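PpBBE-like 1 D396N (Physcomitrella patens subsp. patens, PDB 6EO5) is an engineered variant of a berberine bridge enzyme-like flavoprotein that probably oxidises cellobiose with a bi-covalently bound FAD. Local coordinates at residues V72-R77 with L95-E100; A202-I207 with F462-S467; T448-K453 with Q466-K471. All blocks are in the same frame, centred on the assembly; numbering follows the deposited sequence.

Contacts 1 and 2 are both buried and both reach the FAD, while contact 3 is only partly buried and lies farther out. Contact 1 is a strand pair, tied by backbone hydrogen bonds and one arginine-aspartate salt bridge. Contact 2 joins two loops from distant parts of the sequence, chiefly through phenylalanine rings; it packs directly on contact 1, where F462 meets I74 and I207 meets M99. Contact 3 shares Q466 and S467 with contact 2: the same C-terminal chain leaves the 462-467 loop and runs on past helix 446-456. There the chemistry turns aliphatic, and K453 ties the helix back to the loops of contact 2.

Contact 1. Residues V72-R77 with L95-E100; sequences VGIVPR and LVVDME. With FAD (flavin-adenine dinucleotide), chain C.
R77 and D98 meet at the C-terminal end of a parallel strand pair, 74-77 beside 95-98, in the FAD-binding domain; 74-77 is an edge strand of its four-stranded sheet. The interior is tight: the ladder includes V75 N to L95 O at 3.1 Å and V97 N to V75 O at 2.9 Å. On one face, I74 CG1 packs against V97 CG2 at 3.6 Å. Toward the partly exposed start the backbone bonding holds to G73 (L95 N to G73 O, 2.7 Å), but side-chain packing thins, V72 CG2 coming only within 4.5 Å of L95 CB. P76 CG lies 3.4 Å from FAD N3A, and P76 O accepts a hydrogen bond from the ribose O2B. On the other face, the R77 chain, bent at chi2 and chi3, has V96 CG1 over one face of its guanidinium, while NH2 reaches A36 O. An alanine in place of R77 would probably leave the D98 carboxylate without its charged mate and A36 O without this donor. D98 OD1 accepts from E100 N, two residues on, in an Asx turn. Its OD2 meets R77 NH1 at a doubtfully short distance, the guanidinium and carboxylate planes 85° apart.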
loop_
_atom_site.group_PDB
_atom_site.type_symbol
_atom_site.label_atom_id
_atom_site.label_comp_id
_atom_site.label_asym_id
_atom_site.label_seq_id
_atom_site.Cartn_x
_atom_site.Cartn_y
_atom_site.Cartn_z
ATOM N N VAL A 72 -17.099 -7.410 21.288
ATOM C CA VAL A 72 -15.767 -7.666 20.757
ATOM C C VAL A 72 -15.397 -6.556 19.785
ATOM O O VAL A 72 -16.245 -5.803 19.297
ATOM C CB VAL A 72 -15.653 -9.047 20.060
ATOM C CG1 VAL A 72 -15.561 -10.166 21.074
ATOM C CG2 VAL A 72 -16.834 -9.268 19.138
ATOM N N GLY A 73 -14.108 -6.447 19.507
ATOM C CA GLY A 73 -13.659 -5.576 18.445
ATOM C C GLY A 73 -13.871 -6.219 17.086
ATOM O O GLY A 73 -14.108 -7.423 16.967
ATOM N N ILE A 74 -13.765 -5.398 16.044
ATOM C CA ILE A 74 -14.090 -5.846 14.695
ATOM C C ILE A 74 -13.223 -5.073 13.706
ATOM O O ILE A 74 -13.196 -3.837 13.723
ATOM C CB ILE A 74 -15.602 -5.672 14.412
ATOM C CG1 ILE A 74 -15.979 -6.208 13.033
ATOM C CG2 ILE A 74 -16.046 -4.220 14.575
ATOM C CD1 ILE A 74 -17.435 -5.985 12.677
ATOM N N VAL A 75 -12.474 -5.796 12.874
ATOM C CA VAL A 75 -11.740 -5.154 11.781
ATOM C C VAL A 75 -11.993 -5.912 10.484
ATOM O O VAL A 75 -12.048 -7.153 10.478
ATOM C CB VAL A 75 -10.225 -5.047 12.056
ATOM C CG1 VAL A 75 -9.941 -4.205 13.305
ATOM C CG2 VAL A 75 -9.562 -6.425 12.144
ATOM N N PRO A 76 -12.165 -5.206 9.372
ATOM C CA PRO A 76 -12.152 -5.863 8.067
ATOM C C PRO A 76 -10.737 -6.263 7.661
ATOM O O PRO A 76 -9.743 -5.681 8.106
ATOM C CB PRO A 76 -12.715 -4.785 7.133
ATOM C CG PRO A 76 -12.321 -3.508 7.768
ATOM C CD PRO A 76 -12.388 -3.752 9.256
ATOM N N ARG A 77 -10.661 -7.284 6.807
ATOM C CA ARG A 77 -9.405 -7.712 6.210
ATOM C C ARG A 77 -9.573 -7.886 4.701
ATOM O O ARG A 77 -10.475 -8.598 4.245
ATOM C CB ARG A 77 -8.916 -9.004 6.846
ATOM C CG ARG A 77 -7.628 -9.512 6.262
ATOM C CD ARG A 77 -7.721 -10.990 6.060
ATOM N NE ARG A 77 -7.193 -11.730 7.190
ATOM C CZ ARG A 77 -7.397 -13.031 7.395
ATOM N NH1 ARG A 77 -8.143 -13.737 6.566
ATOM N NH2 ARG A 77 -6.857 -13.627 8.445
ATOM N N LEU A 95 -13.049 -9.750 16.124
ATOM C CA LEU A 95 -13.742 -10.424 15.029
ATOM C C LEU A 95 -13.156 -9.913 13.720
ATOM O O LEU A 95 -13.291 -8.724 13.396
ATOM C CB LEU A 95 -15.248 -10.176 15.080
ATOM C CG LEU A 95 -16.057 -10.695 13.882
ATOM C CD1 LEU A 95 -15.999 -12.216 13.796
ATOM C CD2 LEU A 95 -17.499 -10.195 13.916
ATOM N N VAL A 96 -12.502 -10.800 12.976
ATOM C CA VAL A 96 -11.931 -10.456 11.676
ATOM C C VAL A 96 -12.984 -10.703 10.610
ATOM O O VAL A 96 -13.435 -11.836 10.419
ATOM C CB VAL A 96 -10.660 -11.269 11.378
ATOM C CG1 VAL A 96 -10.189 -10.985 9.949
ATOM C CG2 VAL A 96 -9.557 -10.972 12.400
ATOM N N VAL A 97 -13.363 -9.647 9.903
ATOM C CA VAL A 97 -14.350 -9.730 8.828
ATOM C C VAL A 97 -13.575 -9.809 7.514
ATOM O O VAL A 97 -13.288 -8.799 6.870
ATOM C CB VAL A 97 -15.307 -8.549 8.862
ATOM C CG1 VAL A 97 -16.370 -8.694 7.767
ATOM C CG2 VAL A 97 -15.919 -8.432 10.242
ATOM N N ASP A 98 -13.232 -11.029 7.109
ATOM C CA ASP A 98 -12.486 -11.258 5.877
ATOM C C ASP A 98 -13.405 -11.055 4.674
ATOM O O ASP A 98 -14.392 -11.778 4.510
ATOM C CB ASP A 98 -11.888 -12.662 5.893
ATOM C CG ASP A 98 -11.000 -12.941 4.697
ATOM O OD1 ASP A 98 -11.407 -12.672 3.546
ATOM O OD2 ASP A 98 -9.882 -13.444 4.912
ATOM N N MET A 99 -13.072 -10.083 3.824
ATOM C CA MET A 99 -13.929 -9.662 2.726
ATOM C C MET A 99 -13.653 -10.417 1.421
ATOM O O MET A 99 -13.980 -9.913 0.339
ATOM C CB MET A 99 -13.784 -8.155 2.511
ATOM C CG MET A 99 -14.261 -7.346 3.692
ATOM S SD MET A 99 -16.042 -7.510 3.932
ATOM C CE MET A 99 -16.652 -6.440 2.620
ATOM N N GLU A 100 -13.088 -11.623 1.513
ATOM C CA GLU A 100 -12.655 -12.375 0.341
ATOM C C GLU A 100 -13.784 -12.637 -0.648
ATOM O O GLU A 100 -13.530 -12.827 -1.845
ATOM C CB GLU A 100 -12.064 -13.687 0.827
ATOM C CG GLU A 100 -11.523 -14.625 -0.193
ATOM C CD GLU A 100 -10.924 -15.833 0.491
ATOM O OE1 GLU A 100 -11.530 -16.311 1.490
ATOM O OE2 GLU A 100 -9.834 -16.271 0.060
HETATM P PA FAD C . -4.933 -5.611 5.022
HETATM O O1A FAD C . -3.975 -6.074 6.109
HETATM O O2A FAD C . -6.029 -6.616 4.775
HETATM O O5B FAD C . -5.551 -4.144 5.283
HETATM C C5B FAD C . -4.769 -3.094 5.810
HETATM C C4B FAD C . -5.630 -2.130 6.619
HETATM O O4B FAD C . -6.764 -1.738 5.868
HETATM C C3B FAD C . -6.156 -2.766 7.895
HETATM O O3B FAD C . -6.287 -1.759 8.874
HETATM C C2B FAD C . -7.528 -3.237 7.491
HETATM O O2B FAD C . -8.388 -3.356 8.596
HETATM C C1B FAD C . -7.959 -2.152 6.511
HETATM N N9A FAD C . -8.961 -2.706 5.574
HETATM C C8A FAD C . -8.832 -3.838 4.804
HETATM N N7A FAD C . -9.970 -4.021 4.102
HETATM C C5A FAD C . -10.830 -3.028 4.413
HETATM C C6A FAD C . -12.118 -2.751 3.996
HETATM N N6A FAD C . -12.712 -3.551 3.117
HETATM N N1A FAD C . -12.773 -1.643 4.489
HETATM C C2A FAD C . -12.146 -0.832 5.406
HETATM N N3A FAD C . -10.864 -1.112 5.828
HETATM C C4A FAD C . -10.216 -2.198 5.340
HETATM N N1 FAD C . 2.246 -0.391 -0.990
HETATM C C2 FAD C . 2.279 0.449 -2.109
HETATM O O2 FAD C . 1.772 1.590 -2.107
HETATM N N3 FAD C . 2.883 -0.007 -3.269
HETATM C C4 FAD C . 3.450 -1.263 -3.320
HETATM O O4 FAD C . 3.967 -1.646 -4.365
HETATM C C4X FAD C . 3.421 -2.094 -2.210
HETATM N N5 FAD C . 3.949 -3.365 -2.285
HETATM C C5X FAD C . 3.641 -4.296 -1.311
HETATM C C6 FAD C . 4.063 -5.612 -1.469
HETATM C C7 FAD C . 3.681 -6.629 -0.580
HETATM C C7M FAD C . 4.146 -8.052 -0.796
HETATM C C8 FAD C . 2.940 -6.266 0.565
HETATM C C8M FAD C . 2.591 -7.287 1.631
HETATM C C9 FAD C . 2.601 -4.913 0.755
HETATM C C9A FAD C . 2.923 -3.913 -0.181
HETATM N N10 FAD C . 2.634 -2.555 0.002
HETATM C C10 FAD C . 2.777 -1.671 -1.051
HETATM C "C1'" FAD C . 1.904 -2.063 1.207
HETATM C "C2'" FAD C . 0.403 -2.141 0.943
HETATM O "O2'" FAD C . -0.069 -1.081 0.144
HETATM C "C3'" FAD C . -0.320 -2.112 2.270
HETATM O "O3'" FAD C . 0.156 -3.220 2.997
HETATM C "C4'" FAD C . -1.828 -2.175 2.050
HETATM O "O4'" FAD C . -2.467 -1.465 3.093
HETATM C "C5'" FAD C . -2.305 -3.624 1.975
HETATM O "O5'" FAD C . -3.710 -3.747 1.897
HETATM P P FAD C . -4.373 -5.189 2.211
HETATM O O1P FAD C . -5.856 -5.131 1.930
HETATM O O2P FAD C . -3.696 -6.331 1.502
HETATM O O3P FAD C . -3.967 -5.423 3.750
#

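Contact 2. Residues A202-I207 with F462-S467; sequences ATSYGI and FNFPQS. With FAD (flavin-adenine dinucleotide), chain C.
F462 lays its ring against G206, whose CA sits over one face, 3.4 Å from F462 CE2. At the backbone angles of G206 a CB would jam against the carbonyl O of Y205, so only glycine fits comfortably. F462 also meets T203 and I207: F462 CB touches T203 O at 3.3 Å, and I207 CG1 approaches F462 CE1 at 3.9 Å, the two side chains crossing at about a right angle. The CB of N463 points away from the 202-207 loop and its ND2 bonds to N460 O; its backbone N lies near T203 CG2. What these residues pack on is a type I beta turn, T203 to G206, in a loop that grips the adenosine half of FAD: T203 N donates to the adenine N3A at 3.0 Å with a nearly straight N-H (165°), and its OG1 lies 2.6 Å from the ribose O2B. Next, F464 CG sits between backbone N and carbonyl carbon (chi1 60°), and the ring meets T203, F464 CD1 to T203 CG2 at 3.6 Å, while CE1 approaches the A202 carbonyl. Three residues on, the chain has turned back and S467 N stands over the centre of the F464 ring. S467 then holds F464 O twice, through its N and through OG, the latter in the carbonyl plane on a lone pair. S204 OG lies against S467 CA and accepts a hydrogen bond from I468 N, just beyond.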
loop_
_atom_site.group_PDB
_atom_site.type_symbol
_atom_site.label_atom_id
_atom_site.label_comp_id
_atom_site.label_asym_id
_atom_site.label_seq_id
_atom_site.Cartn_x
_atom_site.Cartn_y
_atom_site.Cartn_z
ATOM N N ALA A 202 -8.593 2.940 6.203
ATOM C CA ALA A 202 -8.401 1.626 6.808
ATOM C C ALA A 202 -9.156 1.496 8.136
ATOM O O ALA A 202 -8.825 2.180 9.113
ATOM C CB ALA A 202 -6.912 1.348 7.021
ATOM N N THR A 203 -10.187 0.639 8.161
ATOM C CA THR A 203 -10.959 0.290 9.355
ATOM C C THR A 203 -11.744 1.453 9.964
ATOM O O THR A 203 -12.933 1.306 10.259
ATOM C CB THR A 203 -10.037 -0.317 10.422
ATOM O OG1 THR A 203 -9.708 -1.663 10.060
ATOM C CG2 THR A 203 -10.707 -0.310 11.809
ATOM N N SER A 204 -11.107 2.620 10.114
ATOM C CA SER A 204 -11.546 3.624 11.084
ATOM C C SER A 204 -12.976 4.110 10.875
ATOM O O SER A 204 -13.582 4.615 11.827
ATOM C CB SER A 204 -10.596 4.826 11.074
ATOM O OG SER A 204 -9.364 4.514 11.708
ATOM N N TYR A 205 -13.530 3.984 9.663
ATOM C CA TYR A 205 -14.842 4.544 9.348
ATOM C C TYR A 205 -15.864 3.498 8.937
ATOM O O TYR A 205 -16.971 3.864 8.537
ATOM C CB TYR A 205 -14.730 5.602 8.246
ATOM C CG TYR A 205 -13.847 6.757 8.642
ATOM C CD1 TYR A 205 -12.481 6.729 8.391
ATOM C CD2 TYR A 205 -14.369 7.861 9.291
ATOM C CE1 TYR A 205 -11.663 7.782 8.765
ATOM C CE2 TYR A 205 -13.557 8.922 9.672
ATOM C CZ TYR A 205 -12.207 8.878 9.406
ATOM O OH TYR A 205 -11.402 9.934 9.776
ATOM N N GLY A 206 -15.542 2.217 9.037
ATOM C CA GLY A 206 -16.477 1.193 8.638
ATOM C C GLY A 206 -15.846 0.246 7.649
ATOM O O GLY A 206 -14.642 0.300 7.375
ATOM N N ILE A 207 -16.672 -0.634 7.094
ATOM C CA ILE A 207 -16.212 -1.728 6.252
ATOM C C ILE A 207 -16.614 -1.404 4.819
ATOM O O ILE A 207 -17.788 -1.517 4.457
ATOM C CB ILE A 207 -16.791 -3.068 6.713
ATOM C CG1 ILE A 207 -16.368 -3.322 8.161
ATOM C CG2 ILE A 207 -16.353 -4.186 5.773
ATOM C CD1 ILE A 207 -16.801 -4.626 8.714
ATOM N N PHE A 462 -15.158 0.596 15.486
ATOM C CA PHE A 462 -14.043 0.205 14.629
ATOM C C PHE A 462 -12.767 0.895 15.116
ATOM O O PHE A 462 -12.602 2.108 14.925
ATOM C CB PHE A 462 -14.321 0.589 13.176
ATOM C CG PHE A 462 -15.542 -0.059 12.577
ATOM C CD1 PHE A 462 -15.597 -1.434 12.391
ATOM C CD2 PHE A 462 -16.613 0.714 12.142
ATOM C CE1 PHE A 462 -16.712 -2.031 11.810
ATOM C CE2 PHE A 462 -17.730 0.120 11.561
ATOM C CZ PHE A 462 -17.775 -1.247 11.395
ATOM N N ASN A 463 -11.855 0.124 15.715
ATOM C CA ASN A 463 -10.596 0.688 16.189
ATOM C C ASN A 463 -9.465 -0.329 16.052
ATOM O O ASN A 463 -9.684 -1.540 15.949
ATOM C CB ASN A 463 -10.700 1.161 17.652
ATOM C CG ASN A 463 -11.033 0.028 18.603
ATOM O OD1 ASN A 463 -10.193 -0.832 18.900
ATOM N ND2 ASN A 463 -12.268 0.008 19.072
ATOM N N PHE A 464 -8.244 0.199 16.046
ATOM C CA PHE A 464 -7.009 -0.569 16.141
ATOM C C PHE A 464 -5.941 0.378 16.678
ATOM O O PHE A 464 -6.204 1.577 16.827
ATOM C CB PHE A 464 -6.617 -1.171 14.775
ATOM C CG PHE A 464 -6.392 -0.148 13.688
ATOM C CD1 PHE A 464 -7.461 0.496 13.085
ATOM C CD2 PHE A 464 -5.107 0.147 13.250
ATOM C CE1 PHE A 464 -7.254 1.429 12.091
ATOM C CE2 PHE A 464 -4.896 1.081 12.256
ATOM C CZ PHE A 464 -5.970 1.723 11.681
ATOM N N PRO A 465 -4.722 -0.125 17.020
ATOM C CA PRO A 465 -3.738 0.777 17.649
ATOM C C PRO A 465 -3.519 2.114 16.949
ATOM O O PRO A 465 -3.068 3.054 17.606
ATOM C CB PRO A 465 -2.454 -0.059 17.651
ATOM C CG PRO A 465 -2.944 -1.426 17.849
ATOM C CD PRO A 465 -4.254 -1.526 17.079
ATOM N N GLN A 466 -3.844 2.250 15.657
ATOM C CA GLN A 466 -3.670 3.533 14.980
ATOM C C GLN A 466 -4.912 3.925 14.187
ATOM O O GLN A 466 -4.822 4.480 13.090
ATOM C CB GLN A 466 -2.428 3.517 14.093
ATOM C CG GLN A 466 -1.154 3.868 14.850
ATOM C CD GLN A 466 0.102 3.462 14.115
ATOM O OE1 GLN A 466 0.287 2.287 13.784
ATOM N NE2 GLN A 466 0.975 4.429 13.848
ATOM N N SER A 467 -6.094 3.672 14.739
ATOM C CA SER A 467 -7.320 4.202 14.162
ATOM C C SER A 467 -7.452 5.699 14.453
ATOM O O SER A 467 -6.848 6.240 15.383
ATOM C CB SER A 467 -8.539 3.449 14.704
ATOM O OG SER A 467 -8.502 3.315 16.118
HETATM P PA FAD C . -4.933 -5.611 5.022
HETATM O O1A FAD C . -3.975 -6.074 6.109
HETATM O O2A FAD C . -6.029 -6.616 4.775
HETATM O O5B FAD C . -5.551 -4.144 5.283
HETATM C C5B FAD C . -4.769 -3.094 5.810
HETATM C C4B FAD C . -5.630 -2.130 6.619
HETATM O O4B FAD C . -6.764 -1.738 5.868
HETATM C C3B FAD C . -6.156 -2.766 7.895
HETATM O O3B FAD C . -6.287 -1.759 8.874
HETATM C C2B FAD C . -7.528 -3.237 7.491
HETATM O O2B FAD C . -8.388 -3.356 8.596
HETATM C C1B FAD C . -7.959 -2.152 6.511
HETATM N N9A FAD C . -8.961 -2.706 5.574
HETATM C C8A FAD C . -8.832 -3.838 4.804
HETATM N N7A FAD C . -9.970 -4.021 4.102
HETATM C C5A FAD C . -10.830 -3.028 4.413
HETATM C C6A FAD C . -12.118 -2.751 3.996
HETATM N N6A FAD C . -12.712 -3.551 3.117
HETATM N N1A FAD C . -12.773 -1.643 4.489
HETATM C C2A FAD C . -12.146 -0.832 5.406
HETATM N N3A FAD C . -10.864 -1.112 5.828
HETATM C C4A FAD C . -10.216 -2.198 5.340
HETATM N N1 FAD C . 2.246 -0.391 -0.990
HETATM C C2 FAD C . 2.279 0.449 -2.109
HETATM O O2 FAD C . 1.772 1.590 -2.107
HETATM N N3 FAD C . 2.883 -0.007 -3.269
HETATM C C4 FAD C . 3.450 -1.263 -3.320
HETATM O O4 FAD C . 3.967 -1.646 -4.365
HETATM C C4X FAD C . 3.421 -2.094 -2.210
HETATM N N5 FAD C . 3.949 -3.365 -2.285
HETATM C C5X FAD C . 3.641 -4.296 -1.311
HETATM C C6 FAD C . 4.063 -5.612 -1.469
HETATM C C7 FAD C . 3.681 -6.629 -0.580
HETATM C C7M FAD C . 4.146 -8.052 -0.796
HETATM C C8 FAD C . 2.940 -6.266 0.565
HETATM C C8M FAD C . 2.591 -7.287 1.631
HETATM C C9 FAD C . 2.601 -4.913 0.755
HETATM C C9A FAD C . 2.923 -3.913 -0.181
HETATM N N10 FAD C . 2.634 -2.555 0.002
HETATM C C10 FAD C . 2.777 -1.671 -1.051
HETATM C "C1'" FAD C . 1.904 -2.063 1.207
HETATM C "C2'" FAD C . 0.403 -2.141 0.943
HETATM O "O2'" FAD C . -0.069 -1.081 0.144
HETATM C "C3'" FAD C . -0.320 -2.112 2.270
HETATM O "O3'" FAD C . 0.156 -3.220 2.997
HETATM C "C4'" FAD C . -1.828 -2.175 2.050
HETATM O "O4'" FAD C . -2.467 -1.465 3.093
HETATM C "C5'" FAD C . -2.305 -3.624 1.975
HETATM O "O5'" FAD C . -3.710 -3.747 1.897
HETATM P P FAD C . -4.373 -5.189 2.211
HETATM O O1P FAD C . -5.856 -5.131 1.930
HETATM O O2P FAD C . -3.696 -6.331 1.502
HETATM O O3P FAD C . -3.967 -5.423 3.750
#

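Contact 3. Residues T448-K453 with Q466-K471; sequences TLIAGK and QSIPLK
I468 and I450 carry the apolar part of this contact, in which the C-terminal chain runs past helix 446-456. The branch CG2 of I468, anti to its own backbone N, points at the helix and touches three residues on it: L449 CB, I450 CG1 and K453 CB. Its approach to L449 CB is 3.9 Å. One residue on, the P469 ring meets I450 obliquely, with P469 CG 3.8 Å from I450 CG1. L470 directs its CB away from the helix, yet its CD2 returns to within 3.8 Å of K453 CG.

A second group of contacts sets methyls and methylenes against backbone oxygens. I450 CG2 lies 3.3 Å from P469 O, and I450 CD1 comes near K471 O. K453 does the same with its aliphatic chain: the bend at chi2 (69°) sets K453 CD beside I468 O, and K453 CE, further out, lies 3.4 Å from the same oxygen.

The polar ties run outward to other parts of the chain. K453 NZ forms a salt bridge with D457 and hydrogen-bonds to the carbonyls of F462 and S204, so that one ammonium group joins the helix to both loops around it. L449 O is met by Y205 OH.

Among its neighbours, L449 packs on F195, A196 and A200 at helix 191-200, while I468 and P469 rest on Y442 and L438 of helix 438-442.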
loop_
_atom_site.group_PDB
_atom_site.type_symbol
_atom_site.label_atom_id
_atom_site.label_comp_id
_atom_site.label_asym_id
_atom_site.label_seq_id
_atom_site.Cartn_x
_atom_site.Cartn_y
_atom_site.Cartn_z
ATOM N N THR A 448 -9.732 17.372 10.796
ATOM C CA THR A 448 -10.875 16.990 9.974
ATOM C C THR A 448 -11.156 15.498 10.093
ATOM O O THR A 448 -12.313 15.087 10.234
ATOM C CB THR A 448 -10.629 17.391 8.517
ATOM O OG1 THR A 448 -10.440 18.810 8.450
ATOM C CG2 THR A 448 -11.794 17.007 7.648
ATOM N N LEU A 449 -10.108 14.673 10.085
ATOM C CA LEU A 449 -10.328 13.238 10.194
ATOM C C LEU A 449 -11.017 12.889 11.513
ATOM O O LEU A 449 -11.967 12.093 11.528
ATOM C CB LEU A 449 -9.002 12.497 10.018
ATOM C CG LEU A 449 -8.467 12.611 8.581
ATOM C CD1 LEU A 449 -7.077 12.039 8.428
ATOM C CD2 LEU A 449 -9.414 11.934 7.610
ATOM N N ILE A 450 -10.594 13.520 12.621
ATOM C CA ILE A 450 -11.188 13.218 13.929
ATOM C C ILE A 450 -12.649 13.666 13.978
ATOM O O ILE A 450 -13.519 12.934 14.465
ATOM C CB ILE A 450 -10.355 13.849 15.065
ATOM C CG1 ILE A 450 -9.024 13.121 15.231
ATOM C CG2 ILE A 450 -11.101 13.787 16.379
ATOM C CD1 ILE A 450 -7.951 13.989 15.857
ATOM N N ALA A 451 -12.938 14.869 13.471
ATOM C CA ALA A 451 -14.321 15.315 13.330
ATOM C C ALA A 451 -15.181 14.271 12.624
ATOM O O ALA A 451 -16.287 13.948 13.077
ATOM C CB ALA A 451 -14.359 16.634 12.567
ATOM N N GLY A 452 -14.682 13.724 11.512
ATOM C CA GLY A 452 -15.442 12.722 10.792
ATOM C C GLY A 452 -15.560 11.417 11.547
ATOM O O GLY A 452 -16.553 10.696 11.396
ATOM N N LYS A 453 -14.550 11.082 12.351
ATOM C CA LYS A 453 -14.633 9.883 13.173
ATOM C C LYS A 453 -15.723 10.038 14.224
ATOM O O LYS A 453 -16.487 9.098 14.481
ATOM C CB LYS A 453 -13.271 9.602 13.819
ATOM C CG LYS A 453 -13.246 8.496 14.866
ATOM C CD LYS A 453 -13.472 7.125 14.263
ATOM C CE LYS A 453 -13.263 6.042 15.305
ATOM N NZ LYS A 453 -13.512 4.678 14.783
ATOM N N GLN A 466 -3.844 2.250 15.657
ATOM C CA GLN A 466 -3.670 3.533 14.980
ATOM C C GLN A 466 -4.912 3.925 14.187
ATOM O O GLN A 466 -4.822 4.480 13.090
ATOM C CB GLN A 466 -2.428 3.517 14.093
ATOM C CG GLN A 466 -1.154 3.868 14.850
ATOM C CD GLN A 466 0.102 3.462 14.115
ATOM O OE1 GLN A 466 0.287 2.287 13.784
ATOM N NE2 GLN A 466 0.975 4.429 13.848
ATOM N N SER A 467 -6.094 3.672 14.739
ATOM C CA SER A 467 -7.320 4.202 14.162
ATOM C C SER A 467 -7.452 5.699 14.453
ATOM O O SER A 467 -6.848 6.240 15.383
ATOM C CB SER A 467 -8.539 3.449 14.704
ATOM O OG SER A 467 -8.502 3.315 16.118
ATOM N N ILE A 468 -8.245 6.376 13.631
ATOM C CA ILE A 468 -8.463 7.802 13.889
ATOM C C ILE A 468 -9.127 7.957 15.255
ATOM O O ILE A 468 -10.097 7.232 15.561
ATOM C CB ILE A 468 -9.312 8.435 12.766
ATOM C CG1 ILE A 468 -8.681 8.175 11.387
ATOM C CG2 ILE A 468 -9.455 9.927 12.973
ATOM C CD1 ILE A 468 -7.286 8.772 11.186
ATOM N N PRO A 469 -8.621 8.816 16.131
ATOM C CA PRO A 469 -9.182 8.931 17.481
ATOM C C PRO A 469 -10.439 9.791 17.517
ATOM O O PRO A 469 -10.795 10.471 16.556
ATOM C CB PRO A 469 -8.045 9.588 18.268
ATOM C CG PRO A 469 -7.320 10.390 17.253
ATOM C CD PRO A 469 -7.386 9.609 15.972
ATOM N N LEU A 470 -11.100 9.765 18.678
ATOM C CA LEU A 470 -12.288 10.574 18.934
ATOM C C LEU A 470 -11.995 11.893 19.650
ATOM O O LEU A 470 -12.852 12.781 19.642
ATOM C CB LEU A 470 -13.312 9.768 19.744
ATOM C CG LEU A 470 -14.024 8.652 18.963
ATOM C CD1 LEU A 470 -14.583 7.604 19.882
ATOM C CD2 LEU A 470 -15.153 9.212 18.127
ATOM N N LYS A 471 -10.813 12.061 20.245
ATOM C CA LYS A 471 -10.466 13.283 20.967
ATOM C C LYS A 471 -9.598 14.188 20.100
ATOM O O LYS A 471 -8.551 13.762 19.602
ATOM C CB LYS A 471 -9.728 12.965 22.270
ATOM C CG LYS A 471 -10.490 12.126 23.284
ATOM C CD LYS A 471 -9.600 11.830 24.501
ATOM C CE LYS A 471 -8.247 11.228 24.082
ATOM N NZ LYS A 471 -7.416 10.761 25.241
#